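Local atomic coordinates of protein of unknown function VPA0982 (Vibrio parahaemolyticus, PDB entry 2QIP), a protein that is of unknown function but belongs to the NYN family of PIN-like domains, and so may act as an RNA nuclease. Residues A53-S58 with F75-K80; D34-W39 with R71-E76; Y22-E27 with Y139-L144. One frame throughout, in Å; residues are numbered along the deposited sequence.

Contact 1. Residues A53-S58 with F75-K80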
# COMPACT_ATOMS: atom_id res chain seq x y z
N ALA A 53 2.82 -9.12 12.86
CA ALA A 53 1.45 -9.52 12.58
C ALA A 53 0.61 -8.26 12.58
O ALA A 53 0.53 -7.57 13.60
CB ALA A 53 0.94 -10.52 13.64
N TYR A 54 0.01 -7.95 11.44
CA TYR A 54 -0.70 -6.68 11.24
C TYR A 54 -2.18 -6.91 11.49
O TYR A 54 -2.88 -7.58 10.71
CB TYR A 54 -0.45 -6.20 9.80
CG TYR A 54 1.01 -5.86 9.60
CD1 TYR A 54 1.46 -4.56 9.75
CD2 TYR A 54 1.95 -6.86 9.30
CE1 TYR A 54 2.80 -4.23 9.61
CE2 TYR A 54 3.32 -6.54 9.16
CZ TYR A 54 3.73 -5.21 9.30
OH TYR A 54 5.08 -4.87 9.18
N ALA A 55 -2.66 -6.35 12.60
CA ALA A 55 -4.00 -6.67 13.11
C ALA A 55 -4.77 -5.39 13.42
O ALA A 55 -4.24 -4.27 13.26
CB ALA A 55 -3.87 -7.53 14.38
N ILE A 56 -6.01 -5.56 13.87
CA ILE A 56 -6.88 -4.43 14.21
C ILE A 56 -7.02 -4.34 15.73
O ILE A 56 -7.29 -5.34 16.39
CB ILE A 56 -8.27 -4.60 13.54
CG1 ILE A 56 -8.10 -4.77 12.01
CG2 ILE A 56 -9.20 -3.42 13.87
CD1 ILE A 56 -7.39 -3.58 11.29
N ALA A 57 -6.81 -3.15 16.27
CA ALA A 57 -6.97 -2.93 17.71
C ALA A 57 -8.39 -3.20 18.17
O ALA A 57 -9.35 -2.96 17.44
CB ALA A 57 -6.58 -1.53 18.06
N SER A 58 -8.51 -3.67 19.41
CA SER A 58 -9.82 -4.09 19.93
C SER A 58 -9.90 -3.89 21.41
O SER A 58 -8.91 -4.10 22.11
CB SER A 58 -10.04 -5.57 19.62
OG SER A 58 -11.29 -6.02 20.14
N PHE A 75 5.53 -12.97 17.40
CA PHE A 75 5.27 -11.79 16.57
C PHE A 75 5.31 -10.48 17.36
O PHE A 75 4.84 -10.42 18.50
CB PHE A 75 3.89 -11.88 15.92
CG PHE A 75 3.78 -13.00 14.94
CD1 PHE A 75 4.26 -12.86 13.64
CD2 PHE A 75 3.17 -14.20 15.31
CE1 PHE A 75 4.15 -13.89 12.73
CE2 PHE A 75 3.05 -15.25 14.38
CZ PHE A 75 3.56 -15.09 13.09
N GLU A 76 5.81 -9.41 16.73
CA GLU A 76 5.43 -8.06 17.17
C GLU A 76 4.05 -7.80 16.54
O GLU A 76 3.89 -7.93 15.33
CB GLU A 76 6.43 -6.99 16.72
CG GLU A 76 5.94 -5.60 17.13
CD GLU A 76 6.89 -4.43 16.88
OE1 GLU A 76 8.04 -4.65 16.43
OE2 GLU A 76 6.48 -3.28 17.17
N VAL A 77 3.05 -7.51 17.37
CA VAL A 77 1.72 -7.26 16.88
C VAL A 77 1.59 -5.78 16.56
O VAL A 77 1.81 -4.92 17.43
CB VAL A 77 0.64 -7.73 17.87
CG1 VAL A 77 -0.73 -7.23 17.46
CG2 VAL A 77 0.65 -9.28 17.98
N MSE A 78 1.28 -5.50 15.29
CA MSE A 78 1.14 -4.13 14.81
C MSE A 78 -0.34 -3.84 14.71
O MSE A 78 -1.02 -4.37 13.84
CB MSE A 78 1.80 -4.00 13.42
CG MSE A 78 3.24 -4.49 13.36
SE MSE A 78 4.42 -3.39 14.43
CE MSE A 78 4.31 -1.81 13.29
N LEU A 79 -0.85 -2.99 15.60
CA LEU A 79 -2.28 -2.65 15.57
C LEU A 79 -2.48 -1.41 14.71
O LEU A 79 -1.71 -0.44 14.80
CB LEU A 79 -2.78 -2.39 16.99
CG LEU A 79 -2.61 -3.60 17.92
CD1 LEU A 79 -2.97 -3.32 19.42
CD2 LEU A 79 -3.41 -4.81 17.38
N LYS A 80 -3.51 -1.43 13.87
CA LYS A 80 -3.70 -0.34 12.93
C LYS A 80 -4.03 0.97 13.66
O LYS A 80 -4.91 0.99 14.53
CB LYS A 80 -4.78 -0.67 11.90
CG LYS A 80 -4.76 0.32 10.77
CD LYS A 80 -5.67 -0.06 9.65
CE LYS A 80 -5.48 0.92 8.49
NZ LYS A 80 -6.52 0.72 7.47
O HOH W 1 -6.75 -0.93 14.60

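Contact 2. Residues D34-W39 with R71-E76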
# COMPACT_ATOMS: atom_id res chain seq x y z
N ASP A 34 -3.63 -21.76 12.43
CA ASP A 34 -2.78 -22.20 13.54
C ASP A 34 -1.44 -21.45 13.49
O ASP A 34 -0.51 -21.85 12.80
CB ASP A 34 -2.57 -23.71 13.48
CG ASP A 34 -1.81 -24.24 14.68
OD1 ASP A 34 -1.21 -23.43 15.43
OD2 ASP A 34 -1.84 -25.49 14.87
N TYR A 35 -1.36 -20.36 14.25
CA TYR A 35 -0.17 -19.54 14.22
C TYR A 35 1.05 -20.24 14.82
O TYR A 35 2.19 -19.96 14.42
CB TYR A 35 -0.41 -18.22 14.93
CG TYR A 35 -1.19 -17.24 14.10
CD1 TYR A 35 -0.53 -16.34 13.26
CD2 TYR A 35 -2.58 -17.19 14.14
CE1 TYR A 35 -1.24 -15.41 12.48
CE2 TYR A 35 -3.30 -16.29 13.37
CZ TYR A 35 -2.62 -15.40 12.55
OH TYR A 35 -3.31 -14.50 11.79
N ASN A 36 0.83 -21.15 15.77
CA ASN A 36 1.96 -21.92 16.30
C ASN A 36 2.56 -22.87 15.25
O ASN A 36 3.77 -22.97 15.13
CB ASN A 36 1.55 -22.72 17.52
CG ASN A 36 1.55 -21.90 18.79
OD1 ASN A 36 2.59 -21.42 19.23
ND2 ASN A 36 0.38 -21.76 19.39
N GLN A 37 1.70 -23.54 14.49
CA GLN A 37 2.18 -24.43 13.44
C GLN A 37 2.89 -23.63 12.36
O GLN A 37 3.95 -24.04 11.88
CB GLN A 37 1.00 -25.22 12.81
CG GLN A 37 1.44 -26.41 11.94
CD GLN A 37 2.09 -27.51 12.77
OE1 GLN A 37 2.00 -27.51 14.01
NE2 GLN A 37 2.72 -28.46 12.10
N PHE A 38 2.29 -22.51 11.96
CA PHE A 38 2.94 -21.66 10.98
C PHE A 38 4.33 -21.21 11.46
O PHE A 38 5.29 -21.31 10.71
CB PHE A 38 2.07 -20.44 10.63
CG PHE A 38 2.84 -19.39 9.86
CD1 PHE A 38 3.09 -19.58 8.50
CD2 PHE A 38 3.33 -18.27 10.50
CE1 PHE A 38 3.83 -18.65 7.79
CE2 PHE A 38 4.10 -17.34 9.79
CZ PHE A 38 4.35 -17.53 8.44
N TRP A 39 4.43 -20.68 12.69
CA TRP A 39 5.75 -20.23 13.18
C TRP A 39 6.74 -21.38 13.17
O TRP A 39 7.89 -21.25 12.71
CB TRP A 39 5.62 -19.67 14.60
CG TRP A 39 6.89 -19.11 15.11
CD1 TRP A 39 7.93 -19.80 15.69
CD2 TRP A 39 7.29 -17.73 15.09
NE1 TRP A 39 8.95 -18.94 16.01
CE2 TRP A 39 8.58 -17.67 15.66
CE3 TRP A 39 6.69 -16.55 14.65
CZ2 TRP A 39 9.28 -16.46 15.79
CZ3 TRP A 39 7.38 -15.36 14.78
CH2 TRP A 39 8.66 -15.32 15.35
N ARG A 71 1.82 -12.52 20.33
CA ARG A 71 3.09 -12.03 20.86
C ARG A 71 3.90 -13.19 21.46
O ARG A 71 5.11 -13.26 21.27
CB ARG A 71 2.87 -10.92 21.90
CG ARG A 71 2.20 -9.67 21.34
CD ARG A 71 2.09 -8.54 22.38
NE ARG A 71 1.23 -7.52 21.82
CZ ARG A 71 -0.06 -7.40 22.10
NH1 ARG A 71 -0.63 -8.19 23.02
NH2 ARG A 71 -0.79 -6.48 21.48
N GLY A 72 3.20 -14.10 22.13
CA GLY A 72 3.81 -15.30 22.70
C GLY A 72 4.44 -16.23 21.68
O GLY A 72 5.46 -16.86 21.94
N VAL A 73 3.81 -16.33 20.52
CA VAL A 73 4.34 -17.13 19.41
C VAL A 73 5.67 -16.54 18.93
O VAL A 73 6.58 -17.28 18.51
CB VAL A 73 3.33 -17.20 18.25
CG1 VAL A 73 3.96 -17.86 17.02
CG2 VAL A 73 2.08 -17.98 18.69
N GLY A 74 5.77 -15.22 18.98
CA GLY A 74 6.99 -14.53 18.58
C GLY A 74 6.79 -13.29 17.74
O GLY A 74 7.75 -12.62 17.39
N PHE A 75 5.53 -12.97 17.40
CA PHE A 75 5.27 -11.79 16.57
C PHE A 75 5.31 -10.48 17.36
O PHE A 75 4.84 -10.42 18.50
CB PHE A 75 3.89 -11.88 15.92
CG PHE A 75 3.78 -13.00 14.94
CD1 PHE A 75 4.26 -12.86 13.64
CD2 PHE A 75 3.17 -14.20 15.31
CE1 PHE A 75 4.15 -13.89 12.73
CE2 PHE A 75 3.05 -15.25 14.38
CZ PHE A 75 3.56 -15.09 13.09
N GLU A 76 5.81 -9.41 16.73
CA GLU A 76 5.43 -8.06 17.17
C GLU A 76 4.05 -7.80 16.54
O GLU A 76 3.89 -7.93 15.33
CB GLU A 76 6.43 -6.99 16.72
CG GLU A 76 5.94 -5.60 17.13
CD GLU A 76 6.89 -4.43 16.88
OE1 GLU A 76 8.04 -4.65 16.43
OE2 GLU A 76 6.48 -3.28 17.17

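Contact 3. Residues Y22-E27 with Y139-L144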
# COMPACT_ATOMS: atom_id res chain seq x y z
N TYR A 22 -7.65 -14.29 8.50
CA TYR A 22 -8.86 -14.59 9.24
C TYR A 22 -10.03 -14.82 8.28
O TYR A 22 -10.68 -15.86 8.33
CB TYR A 22 -9.20 -13.47 10.24
CG TYR A 22 -10.53 -13.74 10.92
CD1 TYR A 22 -10.63 -14.69 11.94
CD2 TYR A 22 -11.69 -13.09 10.50
CE1 TYR A 22 -11.87 -14.97 12.55
CE2 TYR A 22 -12.93 -13.36 11.09
CZ TYR A 22 -13.00 -14.30 12.11
OH TYR A 22 -14.22 -14.58 12.72
N TYR A 23 -10.28 -13.85 7.42
CA TYR A 23 -11.45 -13.93 6.55
C TYR A 23 -11.35 -15.03 5.52
O TYR A 23 -12.34 -15.72 5.24
CB TYR A 23 -11.76 -12.57 5.92
CG TYR A 23 -12.27 -11.58 6.95
CD1 TYR A 23 -13.48 -11.81 7.63
CD2 TYR A 23 -11.53 -10.45 7.29
CE1 TYR A 23 -13.95 -10.91 8.59
CE2 TYR A 23 -11.99 -9.55 8.25
CZ TYR A 23 -13.20 -9.79 8.90
OH TYR A 23 -13.65 -8.90 9.85
N THR A 24 -10.16 -15.23 4.95
CA THR A 24 -10.02 -16.30 3.96
C THR A 24 -10.12 -17.68 4.59
O THR A 24 -10.70 -18.58 3.99
CB THR A 24 -8.71 -16.18 3.11
OG1 THR A 24 -7.57 -16.19 3.99
CG2 THR A 24 -8.73 -14.91 2.28
N CYS A 25 -9.57 -17.86 5.80
CA CYS A 25 -9.72 -19.15 6.47
C CYS A 25 -11.18 -19.39 6.89
O CYS A 25 -11.65 -20.52 6.79
CB CYS A 25 -8.79 -19.27 7.68
SG CYS A 25 -7.06 -19.57 7.22
N ARG A 26 -11.87 -18.35 7.33
CA ARG A 26 -13.31 -18.48 7.65
C ARG A 26 -14.13 -18.84 6.41
O ARG A 26 -15.00 -19.73 6.47
CB ARG A 26 -13.85 -17.21 8.30
CG ARG A 26 -13.32 -16.85 9.71
CD ARG A 26 -13.19 -18.02 10.68
NE ARG A 26 -14.47 -18.65 10.99
CZ ARG A 26 -14.62 -19.69 11.81
NH1 ARG A 26 -15.83 -20.19 12.01
NH2 ARG A 26 -13.56 -20.23 12.43
N GLU A 27 -13.87 -18.17 5.30
CA GLU A 27 -14.65 -18.39 4.08
C GLU A 27 -14.39 -19.76 3.46
O GLU A 27 -15.33 -20.47 3.06
CB GLU A 27 -14.41 -17.28 3.05
CG GLU A 27 -15.15 -17.47 1.72
CD GLU A 27 -14.94 -16.32 0.75
OE1 GLU A 27 -14.46 -15.24 1.17
OE2 GLU A 27 -15.28 -16.49 -0.45
N TYR A 139 2.33 -17.21 1.65
CA TYR A 139 1.40 -18.20 2.20
C TYR A 139 0.01 -17.63 1.99
O TYR A 139 -0.24 -16.48 2.38
CB TYR A 139 1.61 -18.40 3.71
CG TYR A 139 2.79 -19.24 4.10
CD1 TYR A 139 2.60 -20.47 4.75
CD2 TYR A 139 4.11 -18.81 3.87
CE1 TYR A 139 3.68 -21.25 5.16
CE2 TYR A 139 5.18 -19.59 4.26
CZ TYR A 139 4.97 -20.82 4.89
OH TYR A 139 6.05 -21.59 5.27
N GLY A 140 -0.88 -18.43 1.41
CA GLY A 140 -2.24 -17.96 1.16
C GLY A 140 -3.20 -19.13 1.02
O GLY A 140 -2.78 -20.23 0.68
N VAL A 141 -4.49 -18.88 1.30
CA VAL A 141 -5.53 -19.89 1.07
C VAL A 141 -5.69 -20.01 -0.45
O VAL A 141 -6.09 -19.04 -1.09
CB VAL A 141 -6.84 -19.44 1.72
CG1 VAL A 141 -7.98 -20.37 1.32
CG2 VAL A 141 -6.68 -19.41 3.23
N PRO A 142 -5.34 -21.18 -1.04
CA PRO A 142 -5.28 -21.22 -2.52
C PRO A 142 -6.54 -20.76 -3.24
O PRO A 142 -6.43 -19.99 -4.20
CB PRO A 142 -4.97 -22.69 -2.82
CG PRO A 142 -4.23 -23.14 -1.62
CD PRO A 142 -4.92 -22.46 -0.45
N ARG A 143 -7.71 -21.18 -2.77
CA ARG A 143 -8.95 -20.86 -3.50
C ARG A 143 -9.33 -19.37 -3.40
O ARG A 143 -10.25 -18.90 -4.07
CB ARG A 143 -10.09 -21.83 -3.11
CG ARG A 143 -10.66 -21.62 -1.71
CD ARG A 143 -11.68 -22.71 -1.31
NE ARG A 143 -11.07 -23.88 -0.66
CZ ARG A 143 -10.86 -25.06 -1.25
NH1 ARG A 143 -10.31 -26.06 -0.58
NH2 ARG A 143 -11.20 -25.24 -2.53
N LEU A 144 -8.60 -18.61 -2.59
CA LEU A 144 -8.88 -17.19 -2.38
C LEU A 144 -7.67 -16.31 -2.59
O LEU A 144 -7.73 -15.11 -2.32
CB LEU A 144 -9.49 -16.96 -0.99
CG LEU A 144 -10.88 -17.62 -0.80
CD1 LEU A 144 -11.32 -17.60 0.66
CD2 LEU A 144 -11.93 -16.96 -1.70
O HOH W 2 -5.19 -16.28 2.45

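Contact 1. Residues A53-S58 with F75-K80
Tyr54 and Met78 (a selenomethionine) stand as partners on two parallel strands, side by side on one face of the sheet and pointing the same way. Outward from CB, the tyrosine runs along its neighbour. Its CG is anti to the carbonyl carbon, beside the backbone N (chi1 -65°), and the ring beyond lies next to Met78. Tyr54 CD1 meets Met78 CB at 3.7 Å, and one atom further on Tyr54 CE1 meets Met78 CG at 3.8 Å. That CG sits over the ring face, displaced toward the rim, in a CH-pi contact 4.1 Å from the Tyr54 ring centroid. At the tip, Tyr54 OH is hydrogen-bonded to Asp101, while the ring makes an edge-to-face pair with Trp94. Beneath the side chains the backbones zip together in parallel register. Ala53 uses both its N and its O, toward Glu76 O and Met78 N, the latter 2.8 Å from Ala53 O. Ala55 N then donates to Met78 O, and Lys80 N reaches Ala55 O at 3.0 Å with a more bent N-H geometry (139°); Ala55 O also receives Trp94 NE1, so two donors grip it. On the other face Ala53, Ala55, Val77 and Leu79 gather, with Leu79 CD2 4.1 Å from Ala55 CB; Val77 and Leu79 also touch helix 61-73. Further along, one water bridges the two segments, accepting from Ala57 N at 2.8 Å and donating to Lys80 O at 2.7 Å. At the tip of the extended Lys80 chain NZ bonds to Lys91 O and Asp93 O and forms a salt bridge with Asp120 of the second subunit. The chemistry thus changes along the pair: apolar packing about a ladder of four backbone bonds gives way to water and charge, where Lys80 reaches the second subunit.

Contact 2. Residues D34-W39 with R71-E76
The indole of Trp39 lies with one face on the turn that ends helix 61-73. Val73 O sits above the middle of that face, 3.5 Å from Trp39 CD2, and Gly74 CA makes a CH-pi contact 4.0 Å from the centroid of the Trp39 six-membered ring. At the indole edge, in plane, is Phe75 CZ, 3.8 Å from Trp39 CE3; this edge points into the Phe75 face as a T-shaped pair, planes at 82°. Two more rings meet Phe75: Phe38 CE2 lies at its edge, 4.0 Å from Phe75 CZ, and Tyr35 CD1 comes obliquely, 3.9 Å from Phe75 CE2. Trp39 CG is anti to the backbone N (chi1 -176°); its side chain and that of Val73 run past each other in opposite directions, and Val73 CG1 packs tightly on Trp39 CB at 3.4 Å. Gly74 takes a positive phi of 137° here, turning the chain out of the helix beneath the indole. Asp34 is the N-cap of helix 35-42, its OD1 accepting from Gln37 N. Below this junction of helices 35-42 and 61-73 lies the sheet: Phe75 reaches Ala51 on strand 46-55 and Ile14 and Val16 on strand 10-17, while Tyr35 also touches helix 18-29.

Contact 3. Residues Y22-E27 with Y139-L144
Thr24 of helix 18-29 fits between Val141 and Leu144, and its rotamer decides what each branch meets. OG1 stands between the backbone N and the carbonyl carbon (chi1 58°), with Val141 CG2 only 3.4 Å from Thr24 OG1. The hydroxyl is hydrogen-bonded to Asn20 O one turn back and accepts from a water 2.8 Å from Thr24 OG1. That water in turn accepts from Val141 N, 2.9 Å away, linking helix and loop and answering a buried N-H. The other branch, Thr24 CG2, lies 3.9 Å from Leu144 CB. In Val141, CG1 is anti to the backbone N (chi1 171°) and CG2 is anti to the carbonyl carbon, facing the helix; there CG2 also meets Cys25 SG at 4.0 Å. Leu144 slides past the threonine in the opposite direction until its CD1 is 3.5 Å from Thr24 O, a methyl against a helix carbonyl. In the conformer given, one of two, Glu27 crosses both Leu144 methyls, which makes this part of the contact less certain. Val141 O receives Leu144 N at 3.0 Å, shaping the short 3-10 segment 142-144, and Leu144 also packs on Arg86 of the second subunit. This is alpha/beta packing of the PIN-like fold: the helix after the first strand rests on the loop leaving the C-terminal end of a parallel strand.

How the contacts relate
Contacts 1 and 2 share Phe75 and Glu76, and their centres lie about 13 Å apart; Val77 CG2 of contact 1 packs on Arg71 CG of contact 2 at 3.7 Å. Contact 2 meets contact 3 through two rings, Phe38 CE1 lying 3.7 Å from Tyr139 CE1. Contacts 1 and 3 reach the same parallel sheet without touching, their nearest atoms about 7 Å apart. Both also meet the second subunit, through Lys80 and Leu144. A bound 1,2-ethanediol, probably from the crystallisation liquor, lies about 4 Å from the Lys80 side chain. If the protein is a nuclease like its PIN-like relatives, its site would be expected at the C-terminal strand ends, toward which segments 53-58 and 139-144 run.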